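Side-chain contacts in hemolysin activator protein CdiB (Acinetobacter baumannii ACICU, PDB 6WIL), which probably exports a contact-dependent growth inhibition toxin across the outer membrane, as a TpsB two-partner secretion transporter of the Omp85 superfamily: residues L449-N452 with D453-Y456; V12-D15 with Q16-K19; Y106-N109 with E110-K113; L486-I490 with P491-F495; N243-H247 with L248-L252. All blocks are in the same frame, centred on the assembly; numbering follows the deposited sequence.

Following the chain from its N terminus, contact 2 comes first, within helix 8-27, which lies inside the barrel. Contact 3 is a turn of helix 97-113 in the ShlB-type POTRA domain. Contact 5 closes the loop between barrel strands 232-243 and 251-261, contact 1 folds a turn in the long loop between strands 432-444 and 476-487, and contact 4 closes the hairpin of strands 476-487 and 493-505. All five are local and run in series, so none nests in or crosses another. Only contacts 1 and 2 touch: Tyr456 CE1 lies 3.5 Å from Val12 CG2, joining loop to helix. Contacts 4 and 5 both reach the barrel sheet; contact 3 lies outside it, its centre about 38 Å from that of contact 5.

Contact 1. Residues L449-N452 with D453-Y456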
loop_
_atom_site.group_PDB
_atom_site.type_symbol
_atom_site.label_atom_id
_atom_site.label_comp_id
_atom_site.label_asym_id
_atom_site.label_seq_id
_atom_site.Cartn_x
_atom_site.Cartn_y
_atom_site.Cartn_z
ATOM N N LEU A 449 -27.745 -3.656 -3.444
ATOM C CA LEU A 449 -26.697 -4.377 -4.147
ATOM C C LEU A 449 -27.192 -5.757 -4.557
ATOM O O LEU A 449 -28.061 -6.344 -3.904
ATOM C CB LEU A 449 -25.448 -4.527 -3.276
ATOM C CG LEU A 449 -24.694 -3.259 -2.890
ATOM C CD1 LEU A 449 -23.531 -3.616 -1.983
ATOM C CD2 LEU A 449 -24.208 -2.533 -4.133
ATOM N N VAL A 450 -26.623 -6.269 -5.644
ATOM C CA VAL A 450 -26.830 -7.654 -6.056
ATOM C C VAL A 450 -26.093 -8.532 -5.048
ATOM O O VAL A 450 -25.268 -8.014 -4.282
ATOM C CB VAL A 450 -26.351 -7.887 -7.500
ATOM C CG1 VAL A 450 -26.836 -6.764 -8.407
ATOM C CG2 VAL A 450 -24.837 -8.025 -7.553
ATOM N N PRO A 451 -26.362 -9.843 -4.990
ATOM C CA PRO A 451 -25.739 -10.664 -3.934
ATOM C C PRO A 451 -24.214 -10.632 -3.907
ATOM O O PRO A 451 -23.630 -10.556 -2.817
ATOM C CB PRO A 451 -26.274 -12.069 -4.239
ATOM C CG PRO A 451 -27.603 -11.820 -4.860
ATOM C CD PRO A 451 -27.439 -10.573 -5.685
ATOM N N ASN A 452 -23.546 -10.683 -5.062
ATOM C CA ASN A 452 -22.086 -10.753 -5.062
ATOM C C ASN A 452 -21.431 -9.475 -4.554
ATOM O O ASN A 452 -20.283 -9.522 -4.100
ATOM C CB ASN A 452 -21.574 -11.061 -6.466
ATOM C CG ASN A 452 -22.327 -12.194 -7.116
ATOM O OD1 ASN A 452 -23.522 -12.076 -7.386
ATOM N ND2 ASN A 452 -21.634 -13.300 -7.382
ATOM N N ASP A 453 -22.125 -8.339 -4.618
ATOM C CA ASP A 453 -21.571 -7.066 -4.170
ATOM C C ASP A 453 -21.660 -6.867 -2.664
ATOM O O ASP A 453 -21.175 -5.846 -2.164
ATOM C CB ASP A 453 -22.281 -5.903 -4.870
ATOM C CG ASP A 453 -21.648 -5.547 -6.197
ATOM O OD1 ASP A 453 -20.472 -5.910 -6.412
ATOM O OD2 ASP A 453 -22.323 -4.892 -7.020
ATOM N N ARG A 454 -22.256 -7.801 -1.931
ATOM C CA ARG A 454 -22.481 -7.600 -0.510
ATOM C C ARG A 454 -21.207 -7.848 0.292
ATOM O O ARG A 454 -20.217 -8.400 -0.198
ATOM C CB ARG A 454 -23.603 -8.505 -0.014
ATOM C CG ARG A 454 -24.942 -8.228 -0.664
ATOM C CD ARG A 454 -26.072 -8.711 0.220
ATOM N NE ARG A 454 -26.306 -10.147 0.117
ATOM C CZ ARG A 454 -27.305 -10.691 -0.570
ATOM N NH1 ARG A 454 -28.167 -9.915 -1.216
ATOM N NH2 ARG A 454 -27.445 -12.009 -0.610
ATOM N N PHE A 455 -21.250 -7.426 1.553
ATOM C CA PHE A 455 -20.151 -7.589 2.495
ATOM C C PHE A 455 -20.427 -8.824 3.346
ATOM O O PHE A 455 -21.445 -8.885 4.042
ATOM C CB PHE A 455 -20.016 -6.340 3.366
ATOM C CG PHE A 455 -18.727 -6.256 4.131
ATOM C CD1 PHE A 455 -18.584 -6.899 5.348
ATOM C CD2 PHE A 455 -17.669 -5.505 3.648
ATOM C CE1 PHE A 455 -17.406 -6.807 6.062
ATOM C CE2 PHE A 455 -16.488 -5.409 4.356
ATOM C CZ PHE A 455 -16.356 -6.061 5.564
ATOM N N TYR A 456 -19.527 -9.803 3.286
ATOM C CA TYR A 456 -19.705 -11.087 3.949
ATOM C C TYR A 456 -18.716 -11.227 5.100
ATOM O O TYR A 456 -17.576 -10.760 5.009
ATOM C CB TYR A 456 -19.533 -12.237 2.951
ATOM C CG TYR A 456 -20.593 -12.256 1.872
ATOM C CD1 TYR A 456 -20.502 -11.425 0.761
ATOM C CD2 TYR A 456 -21.694 -13.096 1.971
ATOM C CE1 TYR A 456 -21.478 -11.433 -0.223
ATOM C CE2 TYR A 456 -22.676 -13.112 0.994
ATOM C CZ TYR A 456 -22.563 -12.281 -0.099
ATOM O OH TYR A 456 -23.542 -12.305 -1.065
#
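The backbone turns through two overlapping i to i+3 bonds, Asp453 N to Val450 O at 3.2 Å and Arg454 N to Pro451 O at 3.2 Å, and the two segments run 69° apart, end to end. Pro451 O also receives the hydroxyl of Tyr456, which reaches it in the plane of the ring; the OH-O separation of 2.5 Å is very short and its exact value is doubtful. This turn belongs to the long loop between barrel strands 432-444 and 476-487, corresponding by its position to loop L6 of Omp85 transporters, which in relatives folds back into the barrel lumen; here Tyr456 reaches Leu8 and Val12 of helix 8-27. A bend at chi3 (-80°) lays the Arg454 guanidinium over the proline, with Pro451 CA 3.6 Å above the centre of one face. The guanidinium is held by Asn508 through NH1, with a weaker bond from NE to Ser473. Leu449 crosses Asp453 at roughly a right angle, CB to CB 3.8 Å, while its CD1 closes on Asp453 O at 3.2 Å. That carbonyl accepts Gln443, and the Asp453 carboxylate forms a salt bridge with Arg383.

Contact 2. Residues V12-D15 with Q16-K19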
loop_
_atom_site.group_PDB
_atom_site.type_symbol
_atom_site.label_atom_id
_atom_site.label_comp_id
_atom_site.label_asym_id
_atom_site.label_seq_id
_atom_site.Cartn_x
_atom_site.Cartn_y
_atom_site.Cartn_z
ATOM N N VAL A 12 -17.701 -15.772 -3.437
ATOM C CA VAL A 12 -17.362 -14.833 -2.370
ATOM C C VAL A 12 -15.988 -15.158 -1.800
ATOM O O VAL A 12 -15.139 -14.273 -1.626
ATOM C CB VAL A 12 -18.446 -14.852 -1.275
ATOM C CG1 VAL A 12 -17.903 -14.283 0.028
ATOM C CG2 VAL A 12 -19.668 -14.070 -1.726
ATOM N N LEU A 13 -15.748 -16.438 -1.503
ATOM C CA LEU A 13 -14.455 -16.853 -0.973
ATOM C C LEU A 13 -13.335 -16.597 -1.973
ATOM O O LEU A 13 -12.205 -16.291 -1.575
ATOM C CB LEU A 13 -14.500 -18.332 -0.589
ATOM C CG LEU A 13 -13.276 -18.890 0.138
ATOM C CD1 LEU A 13 -13.328 -18.571 1.629
ATOM C CD2 LEU A 13 -13.141 -20.387 -0.100
ATOM N N GLN A 14 -13.628 -16.715 -3.270
ATOM C CA GLN A 14 -12.629 -16.411 -4.288
ATOM C C GLN A 14 -12.296 -14.923 -4.311
ATOM O O GLN A 14 -11.125 -14.546 -4.434
ATOM C CB GLN A 14 -13.122 -16.881 -5.659
ATOM C CG GLN A 14 -12.412 -16.256 -6.853
ATOM C CD GLN A 14 -11.002 -16.786 -7.063
ATOM O OE1 GLN A 14 -10.552 -17.694 -6.363
ATOM N NE2 GLN A 14 -10.301 -16.220 -8.039
ATOM N N ASP A 15 -13.310 -14.062 -4.179
ATOM C CA ASP A 15 -13.060 -12.622 -4.174
ATOM C C ASP A 15 -12.240 -12.205 -2.959
ATOM O O ASP A 15 -11.317 -11.389 -3.080
ATOM C CB ASP A 15 -14.381 -11.853 -4.215
ATOM C CG ASP A 15 -15.051 -11.911 -5.574
ATOM O OD1 ASP A 15 -14.567 -12.660 -6.449
ATOM O OD2 ASP A 15 -16.061 -11.199 -5.772
ATOM N N GLN A 16 -12.566 -12.743 -1.780
ATOM C CA GLN A 16 -11.776 -12.446 -0.588
ATOM C C GLN A 16 -10.336 -12.917 -0.755
ATOM O O GLN A 16 -9.392 -12.196 -0.409
ATOM C CB GLN A 16 -12.411 -13.092 0.644
ATOM C CG GLN A 16 -13.800 -12.571 0.996
ATOM C CD GLN A 16 -14.325 -13.144 2.304
ATOM O OE1 GLN A 16 -13.963 -14.253 2.700
ATOM N NE2 GLN A 16 -15.173 -12.382 2.985
ATOM N N ARG A 17 -10.150 -14.129 -1.286
ATOM C CA ARG A 17 -8.801 -14.627 -1.539
ATOM C C ARG A 17 -8.085 -13.769 -2.574
ATOM O O ARG A 17 -6.879 -13.516 -2.456
ATOM C CB ARG A 17 -8.859 -16.084 -1.999
ATOM C CG ARG A 17 -7.492 -16.748 -2.109
ATOM C CD ARG A 17 -7.545 -18.017 -2.944
ATOM N NE ARG A 17 -7.528 -17.729 -4.377
ATOM C CZ ARG A 17 -6.419 -17.528 -5.083
ATOM N NH1 ARG A 17 -5.234 -17.579 -4.488
ATOM N NH2 ARG A 17 -6.494 -17.272 -6.382
ATOM N N LEU A 18 -8.812 -13.315 -3.600
ATOM C CA LEU A 18 -8.215 -12.441 -4.606
ATOM C C LEU A 18 -7.749 -11.128 -3.992
ATOM O O LEU A 18 -6.656 -10.641 -4.304
ATOM C CB LEU A 18 -9.212 -12.170 -5.732
ATOM C CG LEU A 18 -9.009 -12.918 -7.048
ATOM C CD1 LEU A 18 -9.895 -12.319 -8.127
ATOM C CD2 LEU A 18 -7.546 -12.879 -7.464
ATOM N N LYS A 19 -8.570 -10.535 -3.123
ATOM C CA LYS A 19 -8.178 -9.281 -2.492
ATOM C C LYS A 19 -6.974 -9.476 -1.580
ATOM O O LYS A 19 -6.070 -8.633 -1.552
ATOM C CB LYS A 19 -9.357 -8.686 -1.719
ATOM C CG LYS A 19 -10.366 -7.955 -2.603
ATOM C CD LYS A 19 -10.547 -6.518 -2.134
ATOM C CE LYS A 19 -11.362 -5.676 -3.103
ATOM N NZ LYS A 19 -12.806 -6.038 -3.121
#
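Regular alpha-helical bonds link Val12-Asp15 to Gln16-Lys19, each carbonyl of the first segment accepting the NH four residues on. Gln16 N to Val12 O measures 3.0 Å and Leu18 N to Gln14 O 2.7 Å. Gln14 is the side chain that spans the turn. Its chain bends at chi2 (73°), turning the amide forward along the helix, toward the next turn, so that its two ends meet different partners. OE1 comes to the edge of the Arg17 guanidinium, in its plane, 3.6 Å from NE; amide and guanidinium are turned 40° against each other, a loose polar approach. NE2 instead lies against the aliphatic Leu18, 3.7 Å from CG. The amide is held from outside the helix, where NE2 donates to Ser270 OG and Asn289 OD1; Arg17 NH2 makes a weak bond to the same serine hydroxyl. Gln16 runs extended beyond CG, and its CG rests 3.4 Å from Val12 O. Contacts with barrel strands place helix 8-27 in the interior, like the N-terminal plug helix of FhaC: Arg17 packs on strands 232-243 and 251-261, Gln14 and Leu18 on strand 282-295, and Leu13 and Gln16 against Tyr461 of the long loop.

Contact 3. Residues Y106-N109 with E110-K113; sequences YAQN and ELLK
Gln108 meets Leu111 and Leu112 with the two ends of one amide. OE1 lies 3.6 Å from Leu111 CD2, and NE2 is 4.1 Å from Leu112 CD2, so the amide crosses both leucines at a slant and touches a single methyl of each. The bend responsible is at chi2 (72°), which brings the end of a chain that starts away from the following turn back toward it. One residue on, Asn109 ND2 lies beside the Lys113 chain, 4.1 Å from CE. Lys113, extended beyond CG, carries its amine back to Glu110, where NZ and OE1 form a long salt bridge of 3.6 Å. Beneath these side chains the helical ladder sets the spacing. Leu112 N to Gln108 O measures 2.9 Å and Lys113 N to Asn109 O 2.8 Å, whereas Leu111 N to Ala107 O is longer, 3.2 Å. The amide of Gln108 is fixed from outside by backbone groups: OE1 accepts Ile121 N and NE2 donates to Ser119 O, binding the helix to the start of strand 120-123. In the POTRA domain, helix 97-113 therefore has strand 120-123 along its Gln108-Leu111 side, helix 77-85 against Tyr106, Ala107 and Glu110, and the loop residues Thr38 and Phe44 beside Asn109.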
loop_
_atom_site.group_PDB
_atom_site.type_symbol
_atom_site.label_atom_id
_atom_site.label_comp_id
_atom_site.label_asym_id
_atom_site.label_seq_id
_atom_site.Cartn_x
_atom_site.Cartn_y
_atom_site.Cartn_z
ATOM N N TYR A 106 16.317 29.578 9.999
ATOM C CA TYR A 106 14.901 29.272 9.826
ATOM C C TYR A 106 14.556 29.087 8.354
ATOM O O TYR A 106 13.825 28.156 7.993
ATOM C CB TYR A 106 14.053 30.383 10.450
ATOM C CG TYR A 106 12.557 30.194 10.324
ATOM C CD1 TYR A 106 11.920 29.116 10.921
ATOM C CD2 TYR A 106 11.779 31.111 9.633
ATOM C CE1 TYR A 106 10.551 28.948 10.824
ATOM C CE2 TYR A 106 10.409 30.951 9.527
ATOM C CZ TYR A 106 9.801 29.867 10.125
ATOM O OH TYR A 106 8.439 29.702 10.024
ATOM N N ALA A 107 15.075 29.962 7.488
ATOM C CA ALA A 107 14.826 29.828 6.060
ATOM C C ALA A 107 15.513 28.605 5.468
ATOM O O ALA A 107 15.081 28.114 4.420
ATOM C CB ALA A 107 15.278 31.091 5.329
ATOM N N GLN A 108 16.567 28.103 6.112
ATOM C CA GLN A 108 17.236 26.899 5.634
ATOM C C GLN A 108 16.497 25.645 6.080
ATOM O O GLN A 108 16.414 24.670 5.325
ATOM C CB GLN A 108 18.684 26.876 6.125
ATOM C CG GLN A 108 19.443 25.590 5.819
ATOM C CD GLN A 108 19.795 25.439 4.350
ATOM O OE1 GLN A 108 19.713 26.393 3.575
ATOM N NE2 GLN A 108 20.194 24.233 3.960
ATOM N N ASN A 109 15.961 25.651 7.303
ATOM C CA ASN A 109 15.111 24.548 7.738
ATOM C C ASN A 109 13.882 24.429 6.849
ATOM O O ASN A 109 13.441 23.320 6.528
ATOM C CB ASN A 109 14.708 24.745 9.201
ATOM C CG ASN A 109 13.738 23.685 9.688
ATOM O OD1 ASN A 109 14.136 22.567 10.010
ATOM N ND2 ASN A 109 12.458 24.037 9.757
ATOM N N GLU A 110 13.325 25.567 6.428
ATOM C CA GLU A 110 12.201 25.540 5.499
ATOM C C GLU A 110 12.624 24.975 4.149
ATOM O O GLU A 110 11.836 24.303 3.472
ATOM C CB GLU A 110 11.625 26.946 5.338
ATOM C CG GLU A 110 10.216 26.955 4.795
ATOM C CD GLU A 110 9.290 26.076 5.610
ATOM O OE1 GLU A 110 9.194 26.292 6.839
ATOM O OE2 GLU A 110 8.679 25.156 5.025
ATOM N N LEU A 111 13.866 25.242 3.744
ATOM C CA LEU A 111 14.395 24.660 2.516
ATOM C C LEU A 111 14.462 23.142 2.622
ATOM O O LEU A 111 14.051 22.422 1.704
ATOM C CB LEU A 111 15.776 25.251 2.222
ATOM C CG LEU A 111 16.268 25.253 0.776
ATOM C CD1 LEU A 111 15.305 26.038 -0.101
ATOM C CD2 LEU A 111 17.669 25.845 0.697
ATOM N N LEU A 112 14.975 22.637 3.748
ATOM C CA LEU A 112 15.013 21.197 3.973
ATOM C C LEU A 112 13.616 20.616 4.148
ATOM O O LEU A 112 13.388 19.449 3.809
ATOM C CB LEU A 112 15.873 20.884 5.199
ATOM C CG LEU A 112 17.317 21.382 5.142
ATOM C CD1 LEU A 112 18.063 21.031 6.423
ATOM C CD2 LEU A 112 18.028 20.807 3.927
ATOM N N LYS A 113 12.677 21.405 4.680
ATOM C CA LYS A 113 11.302 20.938 4.823
ATOM C C LYS A 113 10.717 20.524 3.479
ATOM O O LYS A 113 10.023 19.505 3.382
ATOM C CB LYS A 113 10.437 22.026 5.458
ATOM C CG LYS A 113 10.037 21.764 6.896
ATOM C CD LYS A 113 9.003 22.784 7.349
ATOM C CE LYS A 113 8.685 22.640 8.825
ATOM N NZ LYS A 113 8.165 23.915 9.390
#

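Contact 4. Residues L486-I490 with P491-F495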
loop_
_atom_site.group_PDB
_atom_site.type_symbol
_atom_site.label_atom_id
_atom_site.label_comp_id
_atom_site.label_asym_id
_atom_site.label_seq_id
_atom_site.Cartn_x
_atom_site.Cartn_y
_atom_site.Cartn_z
ATOM N N LEU A 486 4.097 -12.761 19.561
ATOM C CA LEU A 486 5.322 -12.675 20.345
ATOM C C LEU A 486 6.303 -13.734 19.865
ATOM O O LEU A 486 5.904 -14.818 19.437
ATOM C CB LEU A 486 5.056 -12.856 21.859
ATOM C CG LEU A 486 4.404 -14.124 22.429
ATOM C CD1 LEU A 486 5.427 -15.228 22.732
ATOM C CD2 LEU A 486 3.595 -13.774 23.678
ATOM N N ASN A 487 7.592 -13.416 19.954
ATOM C CA ASN A 487 8.620 -14.366 19.553
ATOM C C ASN A 487 8.665 -15.552 20.506
ATOM O O ASN A 487 8.619 -15.393 21.729
ATOM C CB ASN A 487 9.989 -13.694 19.511
ATOM C CG ASN A 487 10.227 -12.949 18.225
ATOM O OD1 ASN A 487 9.528 -13.167 17.235
ATOM N ND2 ASN A 487 11.217 -12.069 18.223
ATOM N N ALA A 488 8.759 -16.743 19.934
ATOM C CA ALA A 488 8.952 -17.952 20.708
ATOM C C ALA A 488 10.390 -18.019 21.214
ATOM O O ALA A 488 11.268 -17.319 20.701
ATOM C CB ALA A 488 8.624 -19.170 19.849
ATOM N N PRO A 489 10.660 -18.843 22.231
ATOM C CA PRO A 489 12.056 -19.006 22.679
ATOM C C PRO A 489 12.964 -19.565 21.595
ATOM O O PRO A 489 14.182 -19.349 21.632
ATOM C CB PRO A 489 11.930 -19.969 23.868
ATOM C CG PRO A 489 10.638 -20.700 23.624
ATOM C CD PRO A 489 9.731 -19.684 23.006
ATOM N N ILE A 490 12.392 -20.259 20.620
ATOM C CA ILE A 490 13.099 -20.837 19.483
ATOM C C ILE A 490 13.239 -19.754 18.415
ATOM O O ILE A 490 12.314 -18.949 18.238
ATOM C CB ILE A 490 12.335 -22.067 18.971
ATOM C CG1 ILE A 490 12.086 -23.037 20.130
ATOM C CG2 ILE A 490 13.060 -22.751 17.841
ATOM C CD1 ILE A 490 13.300 -23.267 21.015
ATOM N N PRO A 491 14.361 -19.669 17.699
ATOM C CA PRO A 491 14.510 -18.605 16.697
ATOM C C PRO A 491 13.546 -18.761 15.528
ATOM O O PRO A 491 13.076 -19.858 15.217
ATOM C CB PRO A 491 15.966 -18.754 16.235
ATOM C CG PRO A 491 16.327 -20.167 16.569
ATOM C CD PRO A 491 15.603 -20.444 17.855
ATOM N N ASN A 492 13.246 -17.623 14.891
ATOM C CA ASN A 492 12.423 -17.557 13.679
ATOM C C ASN A 492 11.037 -18.166 13.882
ATOM O O ASN A 492 10.457 -18.744 12.959
ATOM C CB ASN A 492 13.133 -18.218 12.495
ATOM C CG ASN A 492 14.234 -17.351 11.927
ATOM O OD1 ASN A 492 14.001 -16.208 11.532
ATOM N ND2 ASN A 492 15.449 -17.886 11.895
ATOM N N THR A 493 10.491 -18.026 15.086
ATOM C CA THR A 493 9.178 -18.550 15.428
ATOM C C THR A 493 8.427 -17.501 16.233
ATOM O O THR A 493 9.029 -16.629 16.862
ATOM C CB THR A 493 9.281 -19.849 16.238
ATOM O OG1 THR A 493 10.394 -20.617 15.769
ATOM C CG2 THR A 493 8.012 -20.675 16.099
ATOM N N GLN A 494 7.098 -17.593 16.213
ATOM C CA GLN A 494 6.290 -16.676 17.000
ATOM C C GLN A 494 4.908 -17.272 17.231
ATOM O O GLN A 494 4.341 -17.910 16.340
ATOM C CB GLN A 494 6.181 -15.300 16.324
ATOM C CG GLN A 494 5.748 -15.321 14.867
ATOM C CD GLN A 494 5.458 -13.929 14.326
ATOM O OE1 GLN A 494 4.436 -13.703 13.674
ATOM N NE2 GLN A 494 6.356 -12.987 14.599
ATOM N N PHE A 495 4.390 -17.076 18.443
ATOM C CA PHE A 495 3.011 -17.402 18.779
ATOM C C PHE A 495 2.133 -16.180 18.555
ATOM O O PHE A 495 2.596 -15.041 18.646
ATOM C CB PHE A 495 2.885 -17.853 20.236
ATOM C CG PHE A 495 3.868 -18.914 20.636
ATOM C CD1 PHE A 495 3.742 -20.208 20.163
ATOM C CD2 PHE A 495 4.910 -18.620 21.502
ATOM C CE1 PHE A 495 4.642 -21.188 20.534
ATOM C CE2 PHE A 495 5.813 -19.596 21.879
ATOM C CZ PHE A 495 5.679 -20.883 21.394
#
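Leu486 and Phe495 exchange two backbone hydrogen bonds, Leu486 N to Phe495 O and Phe495 N to Leu486 O, each 2.9 Å, which makes them an antiparallel hydrogen-bonded pair. Next along, Asn487 and Gln494 form a non-hydrogen-bonded pair whose side chains diverge. One more bond, Ala488 N to Thr493 O at 3.1 Å, follows beyond the last paired residues, where the chain enters the turn. Within the second segment Thr493 OG1 donates to Pro491 O at 2.8 Å, tying the threonine side chain to the turn backbone. The bonds define the closed end of the hairpin of strands 476-487 and 493-505 in the 16-stranded barrel; counting strands from the POTRA side makes this probably a periplasmic turn. Packing gathers round the Phe495 ring, on the side of the hairpin that Leu486 shares. With CG set between the backbone N and the carbonyl carbon (chi1 59°), the end of Leu486 turns toward strand 493-505, and CD1 meets the ring edge in plane, 3.6 Å from Phe495 CD2. Ala488 CB approaches the same ring obliquely, 3.5 Å from CE2, and Pro489 CD comes to its edge at 4.1 Å from that CE2. Ala488 CB also touches Thr493 CB at 3.7 Å. On its far side strand 493-505 pairs with strand 515-526, where Phe495 packs on Leu523, Thr493 on Thr525, and Gln494 OE1 takes a weak bond from Arg524.

Contact 5. Residues N243-H247 with L248-L252; sequences NNPFH and LNDIL
Asp250 and Asn244 meet inside the loop that joins barrel strands 232-243 and 251-261, with a type I beta turn from Asn244 to His247 at its head. Their side chains cross at about a right angle, carboxylate and amide planes 75° apart; the two OD1 atoms lie close without bonding, each turned to backbone NH groups, while the backbones are tied by Asn244 N to Asp250 O at 2.8 Å. The carboxylate of Asp250 is turned into the loop, CG lying between its own N and carbonyl carbon (chi1 45°). OD2 takes Phe246 N at 3.0 Å with its syn lone pair, whereas OD1 is met by Leu248 N, 2.9 Å away, from above the carboxylate plane. Pro245 and Asp250 run toward each other, with Pro245 CD 3.3 Å from Asp250 OD2. The Phe246 ring, inclined 35° to the carboxylate, presents its edge to that same oxygen, CD2 to OD2 3.6 Å. A further partner of OD2 is Tyr275 OH on strand 266-279, so the acid joins this turn to the next strand. The Asn244 amide is placed by Gln156 of helix 154-160, which accepts from ND2; the same helix receives Asn249 ND2 through the Gln156 carbonyl. This leaves Asn244 OD1 directed at the loop backbone, where Asn249 N donates to it in a weak bond of 2.8 Å.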
loop_
_atom_site.group_PDB
_atom_site.type_symbol
_atom_site.label_atom_id
_atom_site.label_comp_id
_atom_site.label_asym_id
_atom_site.label_seq_id
_atom_site.Cartn_x
_atom_site.Cartn_y
_atom_site.Cartn_z
ATOM N N ASN A 243 10.887 -11.003 -12.057
ATOM C CA ASN A 243 11.401 -9.702 -11.652
ATOM C C ASN A 243 12.088 -9.030 -12.834
ATOM O O ASN A 243 13.045 -9.576 -13.394
ATOM C CB ASN A 243 12.372 -9.861 -10.484
ATOM C CG ASN A 243 12.769 -8.541 -9.879
ATOM O OD1 ASN A 243 13.810 -7.980 -10.219
ATOM N ND2 ASN A 243 11.944 -8.037 -8.969
ATOM N N ASN A 244 11.598 -7.845 -13.205
ATOM C CA ASN A 244 12.163 -7.010 -14.263
ATOM C C ASN A 244 12.216 -7.726 -15.612
ATOM O O ASN A 244 13.248 -7.656 -16.294
ATOM C CB ASN A 244 13.567 -6.545 -13.860
ATOM C CG ASN A 244 13.962 -5.229 -14.509
ATOM O OD1 ASN A 244 13.115 -4.383 -14.796
ATOM N ND2 ASN A 244 15.262 -5.050 -14.739
ATOM N N PRO A 245 11.136 -8.386 -16.056
ATOM C CA PRO A 245 11.244 -9.186 -17.290
ATOM C C PRO A 245 11.494 -8.354 -18.537
ATOM O O PRO A 245 12.334 -8.733 -19.361
ATOM C CB PRO A 245 9.894 -9.914 -17.352
ATOM C CG PRO A 245 8.958 -9.005 -16.652
ATOM C CD PRO A 245 9.751 -8.361 -15.547
ATOM N N PHE A 246 10.792 -7.234 -18.707
ATOM C CA PHE A 246 10.989 -6.363 -19.858
ATOM C C PHE A 246 11.950 -5.212 -19.567
ATOM O O PHE A 246 11.975 -4.234 -20.322
ATOM C CB PHE A 246 9.647 -5.821 -20.350
ATOM C CG PHE A 246 8.770 -6.864 -20.977
ATOM C CD1 PHE A 246 9.009 -7.300 -22.271
ATOM C CD2 PHE A 246 7.710 -7.410 -20.275
ATOM C CE1 PHE A 246 8.210 -8.264 -22.853
ATOM C CE2 PHE A 246 6.903 -8.373 -20.852
ATOM C CZ PHE A 246 7.154 -8.801 -22.143
ATOM N N HIS A 247 12.739 -5.318 -18.496
ATOM C CA HIS A 247 13.729 -4.303 -18.124
ATOM C C HIS A 247 13.104 -2.913 -18.061
ATOM O O HIS A 247 13.588 -1.953 -18.665
ATOM C CB HIS A 247 14.923 -4.326 -19.075
ATOM C CG HIS A 247 15.805 -5.518 -18.892
ATOM N ND1 HIS A 247 15.427 -6.788 -19.274
ATOM C CD2 HIS A 247 17.038 -5.640 -18.346
ATOM C CE1 HIS A 247 16.393 -7.639 -18.979
ATOM N NE2 HIS A 247 17.382 -6.968 -18.414
ATOM N N LEU A 248 12.007 -2.816 -17.315
ATOM C CA LEU A 248 11.289 -1.563 -17.125
ATOM C C LEU A 248 10.994 -1.336 -15.650
ATOM O O LEU A 248 10.035 -0.639 -15.305
ATOM C CB LEU A 248 9.993 -1.550 -17.936
ATOM C CG LEU A 248 10.117 -1.510 -19.459
ATOM C CD1 LEU A 248 8.762 -1.709 -20.121
ATOM C CD2 LEU A 248 10.736 -0.193 -19.897
ATOM N N ASN A 249 11.811 -1.923 -14.769
ATOM C CA ASN A 249 11.526 -1.957 -13.335
ATOM C C ASN A 249 10.159 -2.582 -13.077
ATOM O O ASN A 249 9.478 -2.254 -12.102
ATOM C CB ASN A 249 11.620 -0.559 -12.705
ATOM C CG ASN A 249 12.843 0.212 -13.172
ATOM O OD1 ASN A 249 13.972 -0.135 -12.837
ATOM N ND2 ASN A 249 12.621 1.265 -13.950
ATOM N N ASP A 250 9.755 -3.492 -13.960
ATOM C CA ASP A 250 8.433 -4.094 -13.932
ATOM C C ASP A 250 8.448 -5.397 -13.142
ATOM O O ASP A 250 9.495 -6.001 -12.905
ATOM C CB ASP A 250 7.930 -4.348 -15.353
ATOM C CG ASP A 250 8.990 -4.974 -16.245
ATOM O OD1 ASP A 250 10.187 -4.684 -16.036
ATOM O OD2 ASP A 250 8.625 -5.750 -17.157
ATOM N N ILE A 251 7.261 -5.824 -12.729
ATOM C CA ILE A 251 7.097 -7.062 -11.977
ATOM C C ILE A 251 5.895 -7.807 -12.535
ATOM O O ILE A 251 4.803 -7.240 -12.654
ATOM C CB ILE A 251 6.934 -6.798 -10.468
ATOM C CG1 ILE A 251 8.285 -6.416 -9.860
ATOM C CG2 ILE A 251 6.358 -8.016 -9.765
ATOM C CD1 ILE A 251 8.178 -5.757 -8.521
ATOM N N LEU A 252 6.099 -9.069 -12.888
ATOM C CA LEU A 252 5.050 -9.930 -13.412
ATOM C C LEU A 252 4.798 -11.051 -12.415
ATOM O O LEU A 252 5.732 -11.754 -12.014
ATOM C CB LEU A 252 5.442 -10.499 -14.776
ATOM C CG LEU A 252 4.488 -11.519 -15.406
ATOM C CD1 LEU A 252 3.180 -10.867 -15.815
ATOM C CD2 LEU A 252 5.149 -12.198 -16.599
#